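PDB 7LQX: glycosyl hydrolase BlGH5_18 from Bifidobacterium longum subsp. infantis, which probably hydrolyses glycosidic bonds in N-glycan breakdown, as a glycoside hydrolase of family 5, subfamily 18. Local coordinates for residues 118-123 and 132-137; 185-190 and 215-220. One frame throughout, in Å; residues are numbered along the deposited sequence.

Contact 1 of 2, residues 118-123 and 132-137; sequences SWLVTW and ADAVKA
The start of helix 132-149, one of the helices packed outside the parallel beta-barrel, receives the indole of Trp119 and the isobutyl end of Leu120 from the loop that leads into it. The six-membered ring of Trp119 does most of the touching. Its CZ3 stands 4.2 Å from Ala134 CA, which meets the ring at its edge and near its plane, and its CH2 lies 4.0 Å from Ala137 CB. Ala134 and Ala137 are one helical turn apart, and their small methyl groups let the broad indole come close to the helix backbone. In the (beta/alpha)8 fold expected of family 5 hydrolases, this loop and helix follow strand 100-104 and come before strand 155-159. CG of Trp119 sits between the backbone N and the carbonyl carbon (chi1 53°), which swings the indole out toward the helix. Leu120 lies under one face of that ring, with CG 3.5 Å from the indole plane and offset toward the rim, and its CD2 reaches Ala134 CB at 4.3 Å. The contact across the two segments is wholly apolar and buried; the indole NE1 is satisfied by the carbonyl oxygen of Gln73, whose side-chain NE2 bonds to the carbonyl oxygen of Ala137. Further along the loop, Trp123 turns to the second subunit, where its NE1 bonds to Gln166 of that chain.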
loop_
_atom_site.group_PDB
_atom_site.type_symbol
_atom_site.label_atom_id
_atom_site.label_comp_id
_atom_site.label_asym_id
_atom_site.label_seq_id
_atom_site.Cartn_x
_atom_site.Cartn_y
_atom_site.Cartn_z
ATOM N N SER A 118 -1.656 4.749 -1.416
ATOM C CA SER A 118 -2.938 4.370 -2.008
ATOM C C SER A 118 -3.368 5.316 -3.122
ATOM O O SER A 118 -4.187 4.938 -3.967
ATOM C CB SER A 118 -4.015 4.293 -0.922
ATOM O OG SER A 118 -4.148 5.512 -0.216
ATOM N N TRP A 119 -2.808 6.525 -3.161
ATOM C CA TRP A 119 -3.149 7.500 -4.188
ATOM C C TRP A 119 -2.415 7.270 -5.499
ATOM O O TRP A 119 -2.561 8.079 -6.420
ATOM C CB TRP A 119 -2.916 8.926 -3.679
ATOM C CG TRP A 119 -1.556 9.246 -3.107
ATOM C CD1 TRP A 119 -1.146 9.084 -1.813
ATOM C CD2 TRP A 119 -0.452 9.850 -3.796
ATOM N NE1 TRP A 119 0.139 9.539 -1.660
ATOM C CE2 TRP A 119 0.597 9.993 -2.868
ATOM C CE3 TRP A 119 -0.243 10.269 -5.113
ATOM C CZ2 TRP A 119 1.831 10.541 -3.217
ATOM C CZ3 TRP A 119 0.987 10.813 -5.453
ATOM C CH2 TRP A 119 1.996 10.950 -4.507
ATOM N N LEU A 120 -1.641 6.188 -5.611
ATOM C CA LEU A 120 -0.994 5.811 -6.859
ATOM C C LEU A 120 -1.380 4.420 -7.351
ATOM O O LEU A 120 -0.789 3.952 -8.331
ATOM C CB LEU A 120 0.530 5.897 -6.722
ATOM C CG LEU A 120 1.076 7.321 -6.674
ATOM C CD1 LEU A 120 2.559 7.320 -6.339
ATOM C CD2 LEU A 120 0.835 8.042 -7.993
ATOM N N VAL A 121 -2.357 3.755 -6.724
ATOM C CA VAL A 121 -2.679 2.376 -7.067
ATOM C C VAL A 121 -4.161 2.210 -7.389
ATOM O O VAL A 121 -5.010 2.985 -6.947
ATOM C CB VAL A 121 -2.289 1.372 -5.953
ATOM C CG1 VAL A 121 -0.837 1.562 -5.546
ATOM C CG2 VAL A 121 -3.218 1.496 -4.746
ATOM N N THR A 122 -4.448 1.146 -8.156
ATOM C CA THR A 122 -5.778 0.655 -8.519
ATOM C C THR A 122 -6.706 1.781 -8.958
ATOM O O THR A 122 -6.507 2.333 -10.043
ATOM C CB THR A 122 -6.375 -0.247 -7.433
ATOM O OG1 THR A 122 -6.614 0.507 -6.244
ATOM C CG2 THR A 122 -5.429 -1.411 -7.113
ATOM N N TRP A 123 -7.721 2.115 -8.153
ATOM C CA TRP A 123 -8.661 3.156 -8.550
ATOM C C TRP A 123 -7.977 4.499 -8.769
ATOM O O TRP A 123 -8.536 5.369 -9.454
ATOM C CB TRP A 123 -9.700 3.351 -7.463
ATOM C CG TRP A 123 -10.490 2.142 -7.115
ATOM C CD1 TRP A 123 -10.462 1.451 -5.928
ATOM C CD2 TRP A 123 -11.446 1.465 -7.942
ATOM N NE1 TRP A 123 -11.344 0.406 -5.965
ATOM C CE2 TRP A 123 -11.964 0.390 -7.185
ATOM C CE3 TRP A 123 -11.925 1.665 -9.242
ATOM C CZ2 TRP A 123 -12.934 -0.483 -7.683
ATOM C CZ3 TRP A 123 -12.891 0.793 -9.735
ATOM C CH2 TRP A 123 -13.385 -0.263 -8.953
ATOM N N ALA A 132 1.847 15.254 -13.483
ATOM C CA ALA A 132 2.302 16.501 -12.878
ATOM C C ALA A 132 1.980 16.556 -11.391
ATOM O O ALA A 132 2.797 17.027 -10.593
ATOM C CB ALA A 132 1.687 17.700 -13.599
ATOM N N ASP A 133 0.790 16.103 -10.994
ATOM C CA ASP A 133 0.443 16.192 -9.578
ATOM C C ASP A 133 1.319 15.275 -8.730
ATOM O O ASP A 133 1.738 15.661 -7.634
ATOM C CB ASP A 133 -1.052 15.977 -9.336
ATOM C CG ASP A 133 -1.566 14.661 -9.854
ATOM O OD1 ASP A 133 -0.772 13.815 -10.311
ATOM O OD2 ASP A 133 -2.800 14.478 -9.789
ATOM N N ALA A 134 1.631 14.075 -9.230
ATOM C CA ALA A 134 2.525 13.180 -8.504
ATOM C C ALA A 134 3.921 13.775 -8.406
ATOM O O ALA A 134 4.558 13.727 -7.349
ATOM C CB ALA A 134 2.580 11.811 -9.187
ATOM N N VAL A 135 4.412 14.353 -9.500
ATOM C CA VAL A 135 5.747 14.943 -9.485
ATOM C C VAL A 135 5.802 16.119 -8.519
ATOM O O VAL A 135 6.774 16.281 -7.773
ATOM C CB VAL A 135 6.170 15.346 -10.909
ATOM C CG1 VAL A 135 7.481 16.123 -10.880
ATOM C CG2 VAL A 135 6.283 14.111 -11.789
ATOM N N LYS A 136 4.764 16.961 -8.512
ATOM C CA LYS A 136 4.737 18.055 -7.551
ATOM C C LYS A 136 4.751 17.517 -6.126
ATOM O O LYS A 136 5.442 18.058 -5.255
ATOM C CB LYS A 136 3.516 18.945 -7.791
ATOM C CG LYS A 136 3.399 20.083 -6.791
ATOM N N ALA A 137 3.990 16.448 -5.870
ATOM C CA ALA A 137 3.950 15.871 -4.531
ATOM C C ALA A 137 5.294 15.266 -4.148
ATOM O O ALA A 137 5.723 15.357 -2.990
ATOM C CB ALA A 137 2.850 14.811 -4.456
#

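Contact 2 of 2, residues 185-190 and 215-220; sequences AWLADL and HPFTPV
In one of its two modelled conformers, Leu190 from the next turn of the same helix lies over one face of the Trp186 indole, offset toward the rim, while Phe129 meets the indole edge-to-face. The ring of Phe217 approaches from the loop ahead of helix 219-224 and crosses the indole obliquely. Its outer atom CZ comes within 4.1 Å of Trp186 CZ3, which lies at the phenyl edge, near the plane of that ring. Leu187 adds a second, looser touch, with CD2 4.5 Å from Phe217 CE2. Phe217 thus meets two consecutive residues of helix 180-191 through its far end. A chi1 of 178° places the Trp186 indole beside the carbonyl carbon and carries its benzo ring toward the loop, whereas its pyrrole NE1 is hydrogen-bonded to Glu138 of helix 132-149. No polar bond spans the two segments. Arg380 also holds the loop, with NH2 bonded to the carbonyl oxygen of His215 and NH1 to that of Phe217. Thr218 is the N-cap of helix 219-224, its side chain capping a backbone N in the first turn. In the (beta/alpha)8 barrel expected of this family, the contact packs helix 180-191, which precedes strand 200-202, against the connection leading to strand 229-233.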
loop_
_atom_site.group_PDB
_atom_site.type_symbol
_atom_site.label_atom_id
_atom_site.label_comp_id
_atom_site.label_asym_id
_atom_site.label_seq_id
_atom_site.Cartn_x
_atom_site.Cartn_y
_atom_site.Cartn_z
ATOM N N ALA A 185 14.368 14.756 -17.398
ATOM C CA ALA A 185 13.785 15.943 -16.784
ATOM C C ALA A 185 13.307 15.648 -15.373
ATOM O O ALA A 185 13.464 16.480 -14.471
ATOM C CB ALA A 185 12.617 16.443 -17.637
ATOM N N TRP A 186 12.722 14.464 -15.168
ATOM C CA TRP A 186 12.224 14.073 -13.854
ATOM C C TRP A 186 13.358 14.007 -12.846
ATOM O O TRP A 186 13.256 14.549 -11.740
ATOM C CB TRP A 186 11.520 12.719 -13.986
ATOM C CG TRP A 186 10.998 12.170 -12.694
ATOM C CD1 TRP A 186 9.863 12.546 -12.039
ATOM C CD2 TRP A 186 11.609 11.158 -11.893
ATOM N NE1 TRP A 186 9.731 11.825 -10.880
ATOM C CE2 TRP A 186 10.787 10.962 -10.768
ATOM C CE3 TRP A 186 12.765 10.385 -12.024
ATOM C CZ2 TRP A 186 11.090 10.029 -9.774
ATOM C CZ3 TRP A 186 13.065 9.462 -11.037
ATOM C CH2 TRP A 186 12.231 9.292 -9.927
ATOM N N LEU A 187 14.461 13.357 -13.217
ATOM C CA LEU A 187 15.617 13.303 -12.336
ATOM C C LEU A 187 16.124 14.700 -12.013
ATOM O O LEU A 187 16.348 15.038 -10.847
ATOM C CB LEU A 187 16.730 12.480 -12.982
ATOM C CG LEU A 187 16.535 10.970 -13.046
ATOM C CD1 LEU A 187 17.628 10.315 -13.880
ATOM C CD2 LEU A 187 16.509 10.389 -11.642
ATOM N N ALA A 188 16.319 15.531 -13.039
ATOM C CA ALA A 188 16.866 16.858 -12.790
ATOM C C ALA A 188 15.956 17.659 -11.871
ATOM O O ALA A 188 16.433 18.370 -10.976
ATOM C CB ALA A 188 17.075 17.600 -14.110
ATOM N N ASP A 189 14.642 17.554 -12.079
ATOM C CA ASP A 189 13.678 18.327 -11.300
ATOM C C ASP A 189 13.732 17.968 -9.821
ATOM O O ASP A 189 13.690 18.853 -8.959
ATOM C CB ASP A 189 12.284 18.077 -11.882
ATOM C CG ASP A 189 11.244 19.074 -11.412
ATOM O OD1 ASP A 189 11.608 20.166 -10.933
ATOM O OD2 ASP A 189 10.041 18.752 -11.531
ATOM N N LEU A 190 13.832 16.675 -9.505
ATOM C CA LEU A 190 13.861 16.261 -8.104
ATOM C C LEU A 190 15.228 16.501 -7.470
ATOM O O LEU A 190 15.308 16.897 -6.300
ATOM C CB LEU A 190 13.451 14.793 -7.981
ATOM C CG LEU A 190 11.951 14.522 -7.855
ATOM C CD1 LEU A 190 11.187 14.880 -9.117
ATOM C CD2 LEU A 190 11.719 13.063 -7.488
ATOM N N HIS A 215 15.438 0.490 -22.095
ATOM C CA HIS A 215 14.984 0.834 -20.754
ATOM C C HIS A 215 15.085 2.352 -20.570
ATOM O O HIS A 215 16.066 2.965 -20.986
ATOM C CB HIS A 215 15.878 0.107 -19.759
ATOM C CG HIS A 215 15.429 0.184 -18.339
ATOM N ND1 HIS A 215 14.226 -0.327 -17.903
ATOM C CD2 HIS A 215 16.057 0.663 -17.240
ATOM C CE1 HIS A 215 14.128 -0.152 -16.599
ATOM N NE2 HIS A 215 15.216 0.458 -16.175
ATOM N N PRO A 216 14.067 3.000 -19.995
ATOM C CA PRO A 216 14.063 4.475 -19.985
ATOM C C PRO A 216 15.067 5.104 -19.041
ATOM O O PRO A 216 15.364 6.294 -19.205
ATOM C CB PRO A 216 12.621 4.840 -19.599
ATOM C CG PRO A 216 12.118 3.657 -18.883
ATOM C CD PRO A 216 12.802 2.447 -19.477
ATOM N N PHE A 217 15.594 4.369 -18.069
ATOM C CA PHE A 217 16.732 4.831 -17.281
ATOM C C PHE A 217 17.993 4.339 -17.978
ATOM O O PHE A 217 18.055 3.179 -18.386
ATOM C CB PHE A 217 16.632 4.269 -15.869
ATOM C CG PHE A 217 15.593 4.945 -15.029
ATOM C CD1 PHE A 217 14.243 4.645 -15.165
ATOM C CD2 PHE A 217 15.970 5.887 -14.094
ATOM C CE1 PHE A 217 13.312 5.281 -14.384
ATOM C CE2 PHE A 217 15.043 6.514 -13.310
ATOM C CZ PHE A 217 13.716 6.220 -13.460
ATOM N N THR A 218 18.976 5.215 -18.139
ATOM C CA THR A 218 20.089 4.965 -19.044
ATOM C C THR A 218 21.444 5.098 -18.373
ATOM O O THR A 218 21.590 5.784 -17.358
ATOM C CB THR A 218 20.059 5.982 -20.199
ATOM O OG1 THR A 218 20.337 7.271 -19.638
ATOM C CG2 THR A 218 18.711 5.996 -20.912
ATOM N N PRO A 219 22.474 4.479 -18.956
ATOM C CA PRO A 219 23.841 4.683 -18.441
ATOM C C PRO A 219 24.260 6.141 -18.347
ATOM O O PRO A 219 24.906 6.535 -17.365
ATOM C CB PRO A 219 24.699 3.900 -19.448
ATOM C CG PRO A 219 23.776 2.801 -19.917
ATOM C CD PRO A 219 22.423 3.451 -20.011
ATOM N N VAL A 220 23.931 6.953 -19.351
ATOM C CA VAL A 220 24.318 8.360 -19.307
ATOM C C VAL A 220 23.698 9.062 -18.102
ATOM O O VAL A 220 24.367 9.843 -17.412
ATOM C CB VAL A 220 23.985 9.058 -20.641
ATOM C CG1 VAL A 220 24.059 10.571 -20.501
ATOM C CG2 VAL A 220 24.926 8.561 -21.743
#

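Both contacts are buried and apolar, without a hydrogen bond between their segments, yet they differ in setting. The centre of contact 1 lies about 25 Å from the centre of the chain and its loop, Trp119 included, also packs on the second subunit; the centre of contact 2 is about 15 Å from that of the chain, and no other protein chain touches its segments. A tryptophan and a leucine meet alanines in the first, whereas in the second a tryptophan and a leucine meet a phenylalanine. Val135 CG2 packs on Trp186 CD1 at 3.9 Å; helix 132-149 thus takes part in both, receiving the 118-123 loop through Ala134 and Ala137 and meeting helix 180-191 through Val135.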